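Local coordinates for protein Cyp101j2 (Sphingobium yanoikuyae, PDB 5KYO) that is a haem-containing cytochrome P450 monooxygenase, linked to the hydroxylation of the monoterpene 1,8-cineole, at residues A[37-42]-A[74-79]; A[81-86]-A[107-112]; A[170-175]-A[281-286]; A[295-300]-A[395-400]. All coordinates share one frame; numbering follows the deposited sequence.

Contact 1 (A[37-42]-A[74-79])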
loop_
_atom_site.group_PDB
_atom_site.type_symbol
_atom_site.label_atom_id
_atom_site.label_comp_id
_atom_site.label_asym_id
_atom_site.label_seq_id
_atom_site.Cartn_x
_atom_site.Cartn_y
_atom_site.Cartn_z
ATOM N N ASP A 37 9.016 -22.336 -22.555
ATOM C CA ASP A 37 8.901 -23.795 -22.521
ATOM C C ASP A 37 8.791 -24.365 -21.110
ATOM O O ASP A 37 8.744 -25.582 -20.933
ATOM C CB ASP A 37 10.092 -24.438 -23.234
ATOM N N ASN A 38 8.756 -23.502 -20.099
ATOM C CA ASN A 38 8.508 -23.995 -18.754
ATOM C C ASN A 38 7.066 -23.706 -18.342
ATOM O O ASN A 38 6.659 -23.982 -17.214
ATOM C CB ASN A 38 9.492 -23.391 -17.754
ATOM C CG ASN A 38 9.304 -21.903 -17.568
ATOM O OD1 ASN A 38 9.248 -21.135 -18.534
ATOM N ND2 ASN A 38 9.201 -21.484 -16.311
ATOM N N VAL A 39 6.285 -23.174 -19.277
ATOM C CA VAL A 39 4.892 -22.841 -18.989
ATOM C C VAL A 39 3.922 -23.780 -19.701
ATOM O O VAL A 39 3.683 -23.626 -20.889
ATOM C CB VAL A 39 4.572 -21.382 -19.398
ATOM C CG1 VAL A 39 3.122 -21.040 -19.091
ATOM C CG2 VAL A 39 5.517 -20.406 -18.695
ATOM N N PRO A 40 3.373 -24.767 -18.979
ATOM C CA PRO A 40 2.257 -25.527 -19.558
ATOM C C PRO A 40 1.123 -24.598 -19.985
ATOM O O PRO A 40 0.779 -23.677 -19.250
ATOM C CB PRO A 40 1.813 -26.446 -18.410
ATOM C CG PRO A 40 2.418 -25.850 -17.173
ATOM C CD PRO A 40 3.706 -25.229 -17.625
ATOM N N ALA A 41 0.561 -24.835 -21.166
ATOM C CA ALA A 41 -0.519 -23.999 -21.674
ATOM C C ALA A 41 -1.786 -24.194 -20.841
ATOM O O ALA A 41 -2.745 -23.434 -20.959
ATOM C CB ALA A 41 -0.782 -24.309 -23.140
ATOM N N ASP A 42 -1.775 -25.223 -20.002
ATOM C CA ASP A 42 -2.859 -25.481 -19.067
ATOM C C ASP A 42 -2.908 -24.417 -17.964
ATOM O O ASP A 42 -3.930 -24.250 -17.297
ATOM C CB ASP A 42 -2.700 -26.871 -18.450
ATOM C CG ASP A 42 -3.936 -27.324 -17.695
ATOM O OD1 ASP A 42 -5.025 -26.760 -17.941
ATOM O OD2 ASP A 42 -3.821 -28.257 -16.869
ATOM N N LEU A 74 -1.425 -21.780 -9.180
ATOM C CA LEU A 74 -0.384 -20.970 -9.794
ATOM C C LEU A 74 -0.607 -20.915 -11.289
ATOM O O LEU A 74 -0.446 -21.918 -11.977
ATOM C CB LEU A 74 1.009 -21.532 -9.478
ATOM C CG LEU A 74 2.210 -20.648 -9.844
ATOM C CD1 LEU A 74 2.417 -19.560 -8.804
ATOM C CD2 LEU A 74 3.495 -21.453 -10.015
ATOM N N MET A 75 -0.985 -19.747 -11.789
ATOM C CA MET A 75 -1.193 -19.557 -13.224
ATOM C C MET A 75 -0.110 -18.652 -13.805
ATOM O O MET A 75 0.714 -18.102 -13.068
ATOM C CB MET A 75 -2.586 -18.964 -13.501
ATOM C CG MET A 75 -3.747 -19.838 -13.045
ATOM S SD MET A 75 -3.918 -21.350 -14.042
ATOM C CE MET A 75 -4.656 -20.660 -15.512
ATOM N N TRP A 76 -0.128 -18.489 -15.128
ATOM C CA TRP A 76 0.881 -17.711 -15.839
ATOM C C TRP A 76 0.208 -16.851 -16.900
ATOM O O TRP A 76 -0.681 -17.317 -17.615
ATOM C CB TRP A 76 1.922 -18.637 -16.480
ATOM C CG TRP A 76 3.061 -17.941 -17.164
ATOM C CD1 TRP A 76 4.289 -17.658 -16.630
ATOM C CD2 TRP A 76 3.093 -17.460 -18.516
ATOM N NE1 TRP A 76 5.070 -17.020 -17.558
ATOM C CE2 TRP A 76 4.362 -16.885 -18.724
ATOM C CE3 TRP A 76 2.168 -17.451 -19.565
ATOM C CZ2 TRP A 76 4.731 -16.307 -19.936
ATOM C CZ3 TRP A 76 2.534 -16.875 -20.770
ATOM C CH2 TRP A 76 3.810 -16.319 -20.950
ATOM N N THR A 77 0.622 -15.591 -16.983
ATOM C CA THR A 77 0.020 -14.623 -17.900
ATOM C C THR A 77 1.086 -14.075 -18.843
ATOM O O THR A 77 2.205 -13.787 -18.419
ATOM C CB THR A 77 -0.667 -13.444 -17.134
ATOM O OG1 THR A 77 -1.123 -12.436 -18.057
ATOM C CG2 THR A 77 0.299 -12.813 -16.133
ATOM N N PRO A 78 0.744 -13.932 -20.132
ATOM C CA PRO A 78 1.685 -13.366 -21.108
ATOM C C PRO A 78 1.898 -11.860 -20.953
ATOM O O PRO A 78 2.836 -11.321 -21.537
ATOM C CB PRO A 78 1.014 -13.668 -22.453
ATOM C CG PRO A 78 -0.448 -13.713 -22.131
ATOM C CD PRO A 78 -0.519 -14.356 -20.767
ATOM N N HIS A 79 1.033 -11.192 -20.192
ATOM C CA HIS A 79 1.110 -9.740 -20.041
ATOM C C HIS A 79 2.286 -9.324 -19.151
ATOM O O HIS A 79 2.731 -10.105 -18.309
ATOM C CB HIS A 79 -0.199 -9.198 -19.463
ATOM C CG HIS A 79 -1.362 -9.307 -20.400
ATOM N ND1 HIS A 79 -1.833 -8.235 -21.132
ATOM C CD2 HIS A 79 -2.140 -10.362 -20.736
ATOM C CE1 HIS A 79 -2.852 -8.630 -21.878
ATOM N NE2 HIS A 79 -3.058 -9.915 -21.654
#

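Contact 2 (A[81-86]-A[107-112])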
loop_
_atom_site.group_PDB
_atom_site.type_symbol
_atom_site.label_atom_id
_atom_site.label_comp_id
_atom_site.label_asym_id
_atom_site.label_seq_id
_atom_site.Cartn_x
_atom_site.Cartn_y
_atom_site.Cartn_z
ATOM N N GLY A 81 5.714 -8.704 -19.464
ATOM C CA GLY A 81 6.904 -9.542 -19.458
ATOM C C GLY A 81 6.665 -11.046 -19.355
ATOM O O GLY A 81 7.566 -11.850 -19.614
ATOM N N GLY A 82 5.451 -11.435 -18.979
ATOM C CA GLY A 82 5.148 -12.830 -18.709
ATOM C C GLY A 82 5.508 -13.187 -17.278
ATOM O O GLY A 82 6.670 -13.062 -16.882
ATOM N N HIS A 83 4.526 -13.615 -16.489
ATOM C CA HIS A 83 4.812 -13.918 -15.090
ATOM C C HIS A 83 3.776 -14.813 -14.434
ATOM O O HIS A 83 2.620 -14.853 -14.847
ATOM C CB HIS A 83 4.966 -12.615 -14.282
ATOM C CG HIS A 83 3.717 -11.793 -14.197
ATOM N ND1 HIS A 83 2.795 -11.948 -13.185
ATOM C CD2 HIS A 83 3.242 -10.798 -14.989
ATOM C CE1 HIS A 83 1.806 -11.085 -13.352
ATOM N NE2 HIS A 83 2.054 -10.377 -14.440
ATOM N N TRP A 84 4.213 -15.546 -13.416
ATOM C CA TRP A 84 3.319 -16.405 -12.657
ATOM C C TRP A 84 2.527 -15.597 -11.634
ATOM O O TRP A 84 2.984 -14.548 -11.165
ATOM C CB TRP A 84 4.089 -17.514 -11.938
ATOM C CG TRP A 84 5.006 -18.315 -12.799
ATOM C CD1 TRP A 84 6.339 -18.083 -13.021
ATOM C CD2 TRP A 84 4.678 -19.502 -13.530
ATOM N NE1 TRP A 84 6.852 -19.047 -13.853
ATOM C CE2 TRP A 84 5.855 -19.933 -14.178
ATOM C CE3 TRP A 84 3.502 -20.246 -13.698
ATOM C CZ2 TRP A 84 5.887 -21.069 -14.995
ATOM C CZ3 TRP A 84 3.536 -21.376 -14.509
ATOM C CH2 TRP A 84 4.720 -21.776 -15.145
ATOM N N VAL A 85 1.344 -16.097 -11.286
ATOM C CA VAL A 85 0.504 -15.449 -10.283
ATOM C C VAL A 85 -0.013 -16.467 -9.265
ATOM O O VAL A 85 -0.666 -17.454 -9.629
ATOM C CB VAL A 85 -0.705 -14.716 -10.918
ATOM C CG1 VAL A 85 -1.459 -13.913 -9.848
ATOM C CG2 VAL A 85 -0.274 -13.801 -12.057
ATOM N N ALA A 86 0.293 -16.233 -7.992
ATOM C CA ALA A 86 -0.241 -17.068 -6.920
ATOM C C ALA A 86 -1.686 -16.662 -6.640
ATOM O O ALA A 86 -1.966 -15.494 -6.306
ATOM C CB ALA A 86 0.596 -16.954 -5.674
ATOM N N VAL A 107 10.302 -6.674 -7.697
ATOM C CA VAL A 107 8.969 -6.790 -7.108
ATOM C C VAL A 107 7.909 -6.191 -7.999
ATOM O O VAL A 107 6.739 -6.191 -7.646
ATOM C CB VAL A 107 8.859 -6.100 -5.710
ATOM C CG1 VAL A 107 9.752 -6.779 -4.699
ATOM C CG2 VAL A 107 9.141 -4.607 -5.802
ATOM N N LEU A 108 8.328 -5.680 -9.150
ATOM C CA LEU A 108 7.434 -5.001 -10.071
ATOM C C LEU A 108 7.488 -5.668 -11.439
ATOM O O LEU A 108 8.546 -6.160 -11.863
ATOM C CB LEU A 108 7.803 -3.513 -10.183
ATOM C CG LEU A 108 7.631 -2.673 -8.916
ATOM C CD1 LEU A 108 7.786 -1.181 -9.223
ATOM C CD2 LEU A 108 6.277 -2.945 -8.256
ATOM N N VAL A 109 6.345 -5.697 -12.118
ATOM C CA VAL A 109 6.279 -6.174 -13.502
ATOM C C VAL A 109 5.951 -5.015 -14.443
ATOM O O VAL A 109 5.239 -4.088 -14.058
ATOM C CB VAL A 109 5.233 -7.295 -13.674
ATOM C CG1 VAL A 109 5.589 -8.496 -12.804
ATOM C CG2 VAL A 109 3.858 -6.783 -13.337
ATOM N N PRO A 110 6.498 -5.033 -15.672
ATOM C CA PRO A 110 7.430 -6.016 -16.240
ATOM C C PRO A 110 8.811 -5.947 -15.601
ATOM O O PRO A 110 9.263 -4.852 -15.235
ATOM C CB PRO A 110 7.510 -5.614 -17.721
ATOM C CG PRO A 110 6.338 -4.724 -17.955
ATOM C CD PRO A 110 6.130 -4.010 -16.665
ATOM N N LYS A 111 9.471 -7.097 -15.470
ATOM C CA LYS A 111 10.778 -7.156 -14.813
ATOM C C LYS A 111 11.860 -6.309 -15.491
ATOM O O LYS A 111 12.608 -5.602 -14.818
ATOM C CB LYS A 111 11.264 -8.604 -14.718
ATOM C CG LYS A 111 12.782 -8.707 -14.485
ATOM C CD LYS A 111 13.241 -10.132 -14.205
ATOM C CE LYS A 111 14.635 -10.139 -13.592
ATOM N NZ LYS A 111 15.133 -11.523 -13.311
ATOM N N GLU A 112 11.941 -6.370 -16.817
ATOM C CA GLU A 112 13.030 -5.694 -17.525
ATOM C C GLU A 112 12.683 -4.262 -17.906
ATOM O O GLU A 112 13.337 -3.670 -18.760
ATOM C CB GLU A 112 13.430 -6.476 -18.781
#

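Contact 3 (A[170-175]-A[281-286])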
loop_
_atom_site.group_PDB
_atom_site.type_symbol
_atom_site.label_atom_id
_atom_site.label_comp_id
_atom_site.label_asym_id
_atom_site.label_seq_id
_atom_site.Cartn_x
_atom_site.Cartn_y
_atom_site.Cartn_z
ATOM N N CYS A 170 -18.002 16.785 -1.817
ATOM C CA CYS A 170 -16.590 16.875 -2.178
ATOM C C CYS A 170 -16.140 15.684 -3.013
ATOM O O CYS A 170 -16.666 14.578 -2.889
ATOM C CB CYS A 170 -15.719 16.979 -0.924
ATOM S SG CYS A 170 -15.593 15.448 0.065
ATOM N N ASN A 171 -15.139 15.915 -3.853
ATOM C CA ASN A 171 -14.393 14.807 -4.421
ATOM C C ASN A 171 -13.481 14.274 -3.319
ATOM O O ASN A 171 -12.516 14.941 -2.922
ATOM C CB ASN A 171 -13.601 15.243 -5.655
ATOM C CG ASN A 171 -12.958 14.070 -6.370
ATOM O OD1 ASN A 171 -11.932 13.552 -5.931
ATOM N ND2 ASN A 171 -13.558 13.646 -7.480
ATOM N N PHE A 172 -13.807 13.099 -2.781
ATOM C CA PHE A 172 -13.128 12.613 -1.576
ATOM C C PHE A 172 -11.642 12.349 -1.825
ATOM O O PHE A 172 -10.790 12.721 -1.022
ATOM C CB PHE A 172 -13.793 11.333 -1.031
ATOM C CG PHE A 172 -13.104 10.770 0.199
ATOM C CD1 PHE A 172 -13.401 11.260 1.468
ATOM C CD2 PHE A 172 -12.154 9.757 0.082
ATOM C CE1 PHE A 172 -12.752 10.754 2.614
ATOM C CE2 PHE A 172 -11.495 9.251 1.208
ATOM C CZ PHE A 172 -11.801 9.752 2.483
ATOM N N THR A 173 -11.323 11.710 -2.941
ATOM C CA THR A 173 -9.926 11.378 -3.201
ATOM C C THR A 173 -9.083 12.641 -3.391
ATOM O O THR A 173 -8.073 12.798 -2.715
ATOM C CB THR A 173 -9.766 10.443 -4.422
ATOM O OG1 THR A 173 -10.408 9.204 -4.130
ATOM C CG2 THR A 173 -8.291 10.161 -4.694
ATOM N N HIS A 174 -9.499 13.563 -4.254
ATOM C CA HIS A 174 -8.671 14.748 -4.485
ATOM C C HIS A 174 -8.701 15.763 -3.338
ATOM O O HIS A 174 -7.651 16.324 -2.983
ATOM C CB HIS A 174 -9.075 15.446 -5.780
ATOM C CG HIS A 174 -9.056 14.544 -6.970
ATOM N ND1 HIS A 174 -8.149 13.514 -7.102
ATOM C CD2 HIS A 174 -9.846 14.491 -8.069
ATOM C CE1 HIS A 174 -8.370 12.879 -8.239
ATOM N NE2 HIS A 174 -9.395 13.451 -8.845
ATOM N N GLU A 175 -9.882 15.995 -2.755
ATOM C CA GLU A 175 -10.024 17.051 -1.744
ATOM C C GLU A 175 -9.673 16.631 -0.326
ATOM O O GLU A 175 -9.511 17.487 0.553
ATOM C CB GLU A 175 -11.470 17.612 -1.765
ATOM C CG GLU A 175 -11.844 18.311 -3.084
ATOM C CD GLU A 175 -13.287 18.832 -3.109
ATOM O OE1 GLU A 175 -13.633 19.685 -2.270
ATOM O OE2 GLU A 175 -14.084 18.381 -3.968
ATOM N N PHE A 281 -11.344 3.116 -0.426
ATOM C CA PHE A 281 -12.208 1.947 -0.248
ATOM C C PHE A 281 -13.049 2.080 1.020
ATOM O O PHE A 281 -14.230 1.753 1.023
ATOM C CB PHE A 281 -11.389 0.661 -0.184
ATOM C CG PHE A 281 -11.044 0.080 -1.534
ATOM C CD1 PHE A 281 -11.981 -0.648 -2.259
ATOM C CD2 PHE A 281 -9.752 0.201 -2.048
ATOM C CE1 PHE A 281 -11.657 -1.212 -3.492
ATOM C CE2 PHE A 281 -9.417 -0.355 -3.283
ATOM C CZ PHE A 281 -10.375 -1.070 -4.006
ATOM N N THR A 282 -12.425 2.588 2.082
ATOM C CA THR A 282 -13.101 2.732 3.369
ATOM C C THR A 282 -14.297 3.657 3.243
ATOM O O THR A 282 -15.435 3.265 3.571
ATOM C CB THR A 282 -12.149 3.268 4.453
ATOM O OG1 THR A 282 -11.082 2.333 4.648
ATOM C CG2 THR A 282 -12.889 3.463 5.780
ATOM N N PHE A 283 -14.064 4.863 2.734
ATOM C CA PHE A 283 -15.167 5.823 2.667
ATOM C C PHE A 283 -16.184 5.581 1.543
ATOM O O PHE A 283 -17.359 5.923 1.717
ATOM C CB PHE A 283 -14.618 7.254 2.609
ATOM C CG PHE A 283 -14.299 7.792 3.975
ATOM C CD1 PHE A 283 -13.071 7.520 4.557
ATOM C CD2 PHE A 283 -15.256 8.482 4.707
ATOM C CE1 PHE A 283 -12.766 7.977 5.834
ATOM C CE2 PHE A 283 -14.969 8.945 5.991
ATOM C CZ PHE A 283 -13.721 8.691 6.554
ATOM N N SER A 284 -15.785 4.989 0.419
ATOM C CA SER A 284 -16.810 4.613 -0.572
ATOM C C SER A 284 -17.680 3.508 -0.005
ATOM O O SER A 284 -18.884 3.454 -0.283
ATOM C CB SER A 284 -16.207 4.182 -1.933
ATOM O OG SER A 284 -15.338 3.060 -1.839
ATOM N N HIS A 285 -17.086 2.624 0.787
ATOM C CA HIS A 285 -17.870 1.576 1.421
ATOM C C HIS A 285 -18.885 2.125 2.430
ATOM O O HIS A 285 -20.075 1.762 2.421
ATOM C CB HIS A 285 -16.980 0.561 2.123
ATOM C CG HIS A 285 -17.763 -0.558 2.730
ATOM N ND1 HIS A 285 -18.381 -1.529 1.967
ATOM C CD2 HIS A 285 -18.082 -0.830 4.018
ATOM C CE1 HIS A 285 -19.036 -2.359 2.763
ATOM N NE2 HIS A 285 -18.871 -1.959 4.011
ATOM N N LEU A 286 -18.400 2.989 3.312
ATOM C CA LEU A 286 -19.244 3.640 4.286
ATOM C C LEU A 286 -20.378 4.348 3.581
ATOM O O LEU A 286 -21.516 4.388 4.078
ATOM C CB LEU A 286 -18.428 4.636 5.124
ATOM C CG LEU A 286 -17.454 4.053 6.152
ATOM C CD1 LEU A 286 -16.469 5.099 6.673
ATOM C CD2 LEU A 286 -18.258 3.405 7.305
#

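Contact 4 (A[295-300]-A[395-400])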
loop_
_atom_site.group_PDB
_atom_site.type_symbol
_atom_site.label_atom_id
_atom_site.label_comp_id
_atom_site.label_asym_id
_atom_site.label_seq_id
_atom_site.Cartn_x
_atom_site.Cartn_y
_atom_site.Cartn_z
ATOM N N ALA A 295 -24.423 3.069 12.364
ATOM C CA ALA A 295 -23.985 2.519 13.651
ATOM C C ALA A 295 -22.778 3.279 14.194
ATOM O O ALA A 295 -22.710 3.649 15.396
ATOM C CB ALA A 295 -23.667 1.030 13.513
ATOM N N ILE A 296 -21.824 3.543 13.302
ATOM C CA ILE A 296 -20.600 4.223 13.730
ATOM C C ILE A 296 -20.907 5.659 14.133
ATOM O O ILE A 296 -20.312 6.185 15.079
ATOM C CB ILE A 296 -19.512 4.203 12.628
ATOM C CG1 ILE A 296 -18.892 2.806 12.493
ATOM C CG2 ILE A 296 -18.419 5.189 12.929
ATOM C CD1 ILE A 296 -17.899 2.706 11.323
ATOM N N ALA A 297 -21.843 6.291 13.430
ATOM C CA ALA A 297 -22.209 7.675 13.740
ATOM C C ALA A 297 -22.884 7.760 15.100
ATOM O O ALA A 297 -22.603 8.669 15.872
ATOM C CB ALA A 297 -23.106 8.241 12.669
ATOM N N ALA A 298 -23.768 6.800 15.383
ATOM C CA ALA A 298 -24.499 6.764 16.651
ATOM C C ALA A 298 -23.662 6.181 17.788
ATOM O O ALA A 298 -24.083 6.223 18.947
ATOM C CB ALA A 298 -25.806 5.962 16.493
ATOM N N ASP A 299 -22.489 5.642 17.465
ATOM C CA ASP A 299 -21.612 5.011 18.455
ATOM C C ASP A 299 -20.166 4.945 17.963
ATOM O O ASP A 299 -19.750 3.948 17.366
ATOM C CB ASP A 299 -22.127 3.607 18.789
ATOM C CG ASP A 299 -21.302 2.900 19.855
ATOM O OD1 ASP A 299 -20.407 3.525 20.471
ATOM O OD2 ASP A 299 -21.561 1.694 20.078
ATOM N N PRO A 300 -19.384 6.003 18.227
ATOM C CA PRO A 300 -18.002 6.050 17.736
ATOM C C PRO A 300 -17.087 5.037 18.406
ATOM O O PRO A 300 -15.967 4.859 17.936
ATOM C CB PRO A 300 -17.553 7.473 18.085
ATOM C CG PRO A 300 -18.399 7.841 19.245
ATOM C CD PRO A 300 -19.733 7.215 18.987
ATOM N N GLU A 395 -12.707 12.028 13.345
ATOM C CA GLU A 395 -13.031 13.409 12.973
ATOM C C GLU A 395 -14.082 13.527 11.868
ATOM O O GLU A 395 -14.830 14.496 11.853
ATOM C CB GLU A 395 -11.773 14.165 12.550
ATOM C CG GLU A 395 -10.721 14.214 13.640
ATOM C CD GLU A 395 -11.203 14.911 14.912
ATOM O OE1 GLU A 395 -12.139 15.734 14.840
ATOM O OE2 GLU A 395 -10.634 14.644 15.984
ATOM N N TRP A 396 -14.120 12.583 10.926
ATOM C CA TRP A 396 -15.122 12.652 9.887
ATOM C C TRP A 396 -16.491 12.461 10.547
ATOM O O TRP A 396 -17.400 13.276 10.362
ATOM C CB TRP A 396 -14.891 11.602 8.769
ATOM C CG TRP A 396 -15.831 11.818 7.598
ATOM C CD1 TRP A 396 -17.159 11.499 7.542
ATOM C CD2 TRP A 396 -15.515 12.421 6.336
ATOM N NE1 TRP A 396 -17.685 11.869 6.335
ATOM C CE2 TRP A 396 -16.701 12.448 5.578
ATOM C CE3 TRP A 396 -14.349 12.959 5.783
ATOM C CZ2 TRP A 396 -16.750 12.963 4.287
ATOM C CZ3 TRP A 396 -14.407 13.474 4.495
ATOM C CH2 TRP A 396 -15.595 13.469 3.765
ATOM N N PHE A 397 -16.635 11.406 11.347
ATOM C CA PHE A 397 -17.957 11.094 11.896
ATOM C C PHE A 397 -18.426 12.125 12.932
ATOM O O PHE A 397 -19.623 12.279 13.144
ATOM C CB PHE A 397 -17.980 9.685 12.492
ATOM C CG PHE A 397 -18.284 8.626 11.467
ATOM C CD1 PHE A 397 -19.580 8.440 11.013
ATOM C CD2 PHE A 397 -17.264 7.878 10.909
ATOM C CE1 PHE A 397 -19.858 7.478 10.057
ATOM C CE2 PHE A 397 -17.528 6.924 9.941
ATOM C CZ PHE A 397 -18.814 6.721 9.511
ATOM N N ALA A 398 -17.501 12.856 13.545
ATOM C CA ALA A 398 -17.910 13.928 14.449
ATOM C C ALA A 398 -18.607 15.063 13.694
ATOM O O ALA A 398 -19.493 15.728 14.256
ATOM C CB ALA A 398 -16.722 14.483 15.223
ATOM N N ARG A 399 -18.198 15.278 12.444
ATOM C CA ARG A 399 -18.575 16.453 11.662
ATOM C C ARG A 399 -19.564 16.207 10.517
ATOM O O ARG A 399 -20.395 17.063 10.234
ATOM C CB ARG A 399 -17.309 17.120 11.078
ATOM C CG ARG A 399 -16.349 17.626 12.164
ATOM C CD ARG A 399 -14.983 18.114 11.661
ATOM N NE ARG A 399 -14.337 18.882 12.742
ATOM C CZ ARG A 399 -13.724 18.302 13.760
ATOM N NH1 ARG A 399 -13.662 16.977 13.787
ATOM N NH2 ARG A 399 -13.184 19.020 14.750
ATOM N N ILE A 400 -19.421 15.075 9.833
ATOM C CA ILE A 400 -20.304 14.651 8.743
ATOM C C ILE A 400 -20.725 13.207 9.010
ATOM O O ILE A 400 -20.203 12.273 8.410
ATOM C CB ILE A 400 -19.603 14.782 7.356
ATOM C CG1 ILE A 400 -19.012 16.196 7.191
ATOM C CG2 ILE A 400 -20.564 14.457 6.209
ATOM C CD1 ILE A 400 -17.997 16.339 6.050
#

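Contact 1 (A[37-42]-A[74-79])
Val39 lies over one face of the Trp76 indole, the two side chains crossing at about a right angle, and both valine methyls rest on that same face. CG2 of Val39 sits 3.5 Å from the centroid of the five-membered ring of Trp76, only 6° off the ring normal, a CH-pi contact over the pyrrole half. The other methyl, Val39 CG1, touches Trp76 CD2 at 3.6 Å, over the CG-CD2 side of the indole. Trp76 holds its CG anti to the backbone N (chi1 -176°), which carries the indole off the strand toward the loop. Its rings also meet Trp84 of the adjacent strand edge-to-face, and Pro36 touches it as well. Cutting Trp76 back to an alanine is likely to strip both Val39 methyls of their platform and open a gap between the loop and the sheet.

A second, slighter touch lies at the C-terminal end of the loop segment. The bent chain of Met75 brings its CE to 4.1 Å from Asp42 O, while the Asp42 carboxylate is held by a hydrogen bond to His72 NE2. No hydrogen bond links 37-42 to 74-79, but Asn38 ND2 reaches Leu333 O and Asp338 OD2, tying the same loop to strand 332-334 and to the residue just before strand 339-343. The arrangement is that of an N-terminal loop laid by apolar contact against 74-77, an outermost strand of the mixed beta-sheet of the cytochrome P450 fold.

Contact 2 (A[81-86]-A[107-112])
Backbones come nearest where Gly81, at the turn before strand 83-86, faces Pro110, the N-cap residue of helix 111-118, with CA atoms 4.8 Å apart. Pro110 follows a cis peptide bond, and its CB lies 4.0 Å from Gly81 N. Gly81 has positive phi (79°), and a CB there would point at the proline.

Deeper in, Val109 comes down on the imidazole of His83. Its CG1 stands over one face, 4.1 Å from the centroid of the His83 ring and displaced toward the rim, where His83 CD2 is the nearest atom at 3.9 Å. The imidazole lies between the backbone N and the carbonyl carbon (chi1 65°), which folds the ring close to its own backbone, with ND1 facing the carbonyl of the following residue. There His83 ND1 donates to Trp84 O at 3.3 Å, close to the imidazole plane but from above the carbonyl plane. This rather long bond probably helps to hold the ring's rotation, and with it the face turned to Val109. With a leucine in place of His83, Trp84 O would probably lose this donor and Val109 CG1 the flat face it stands over.

Met341 of strand 339-343 touches both His83 and Val109, and Tyr50 OH is hydrogen-bonded to Val109 O. The contact thus sets a proline-capped helix start, entered through a cis peptide, against the beta-hairpin of strands 74-77 and 83-86.

Contact 3 (A[170-175]-A[281-286])
Aromatic stacking carries this contact: the rings of Phe172 and Phe283 form an offset stack with centroids 4.7 Å apart and planes inclined by 28°. The overlap is partial. Phe172 leads with its far end, CZ coming to 3.3 Å from Phe283 CD1, while its CE1 lies over the Phe283 face near CG. A chi1 of 179° extends the Phe172 ring away from its backbone N, from the start of its helix toward helix 273-288.

A CH-pi contact reinforces the stack, since Phe283 CB rests over the face of the Phe172 ring, 3.9 Å from its centroid. On the opposite face of the Phe283 ring lies Leu286 CD1, from the next turn of the same helix. Trp396 of helix 382-399 meets both phenylalanine rings, extending the aromatic cluster to a third helix.

Hydrogen bonds act within 170-175 and shape the strand-to-helix junction behind Phe172. Asn171 is the N-cap, its OD1 accepting from His174 N at 3.0 Å in the carbonyl plane. Asn171 N in turn donates to Glu175 OE2 at 2.7 Å, from above the carboxylate plane.

With no hydrogen bond between them, the segments are probably held together by dispersion and shape fit. The polar groups instead secure the helix start that presents Phe172 to the buried, aromatic interior.

Contact 4 (A[295-300]-A[395-400])
Phe397 packs tightly beneath Ile296, whose CG2 methyl lies over the centre of the phenyl ring. The methyl is 3.5 Å from the Phe397 centroid and 10° off the ring normal, a nearly axial CH-pi contact that brings it within 3.6 Å to 3.9 Å of all six ring carbons. The Ile296 side chain turns CG2 to the side opposite its backbone N, which directs this branch onto the ring while CG1 runs beside the N. Leu286 of helix 273-288 touches both residues, and Ile303 and Ala306 of helix 303-313 border Ile296, adding further apolar neighbours.

Toward the surface the fit is looser and the touching groups smaller. Ala297 CB approaches Phe397 CD1 at 3.9 Å, and Ala297 CA comes equally near in an oblique approach. Ala297, partly exposed, also touches Pro401. Arg399 makes a salt bridge through NE to Glu162 of helix 149-164.

Apolar contact alone therefore joins helix 290-298 to helix 382-399 near their C-terminal parts: a methyl centred on a ring is the closest-fitting element, Ala297 adds a smaller share, and charge is kept to the periphery.

In the fold
Contacts 1 and 2 belong to the mixed beta-sheet, on neighbouring strands 74-77 and 83-86; Met75 O to Val85 N (2.8 Å) and Thr77 N to His83 O (3.0 Å) are probable hydrogen bonds between them. Contacts 3 and 4 hold the helical part, linked through helix 382-399: Phe283 CE2 lies 3.4 Å from Trp396 CG. Contact 3 is buried and innermost, its centre about 17 Å from the chain's centre; contact 2, at about 18 Å, is only partly buried. Contacts 1 and 4 bury most of their touching side chains but lie far out, on opposite sides of that centre. A valine or isoleucine methyl covers a ring in contacts 1, 2 and 4, whereas contact 3 pairs two rings.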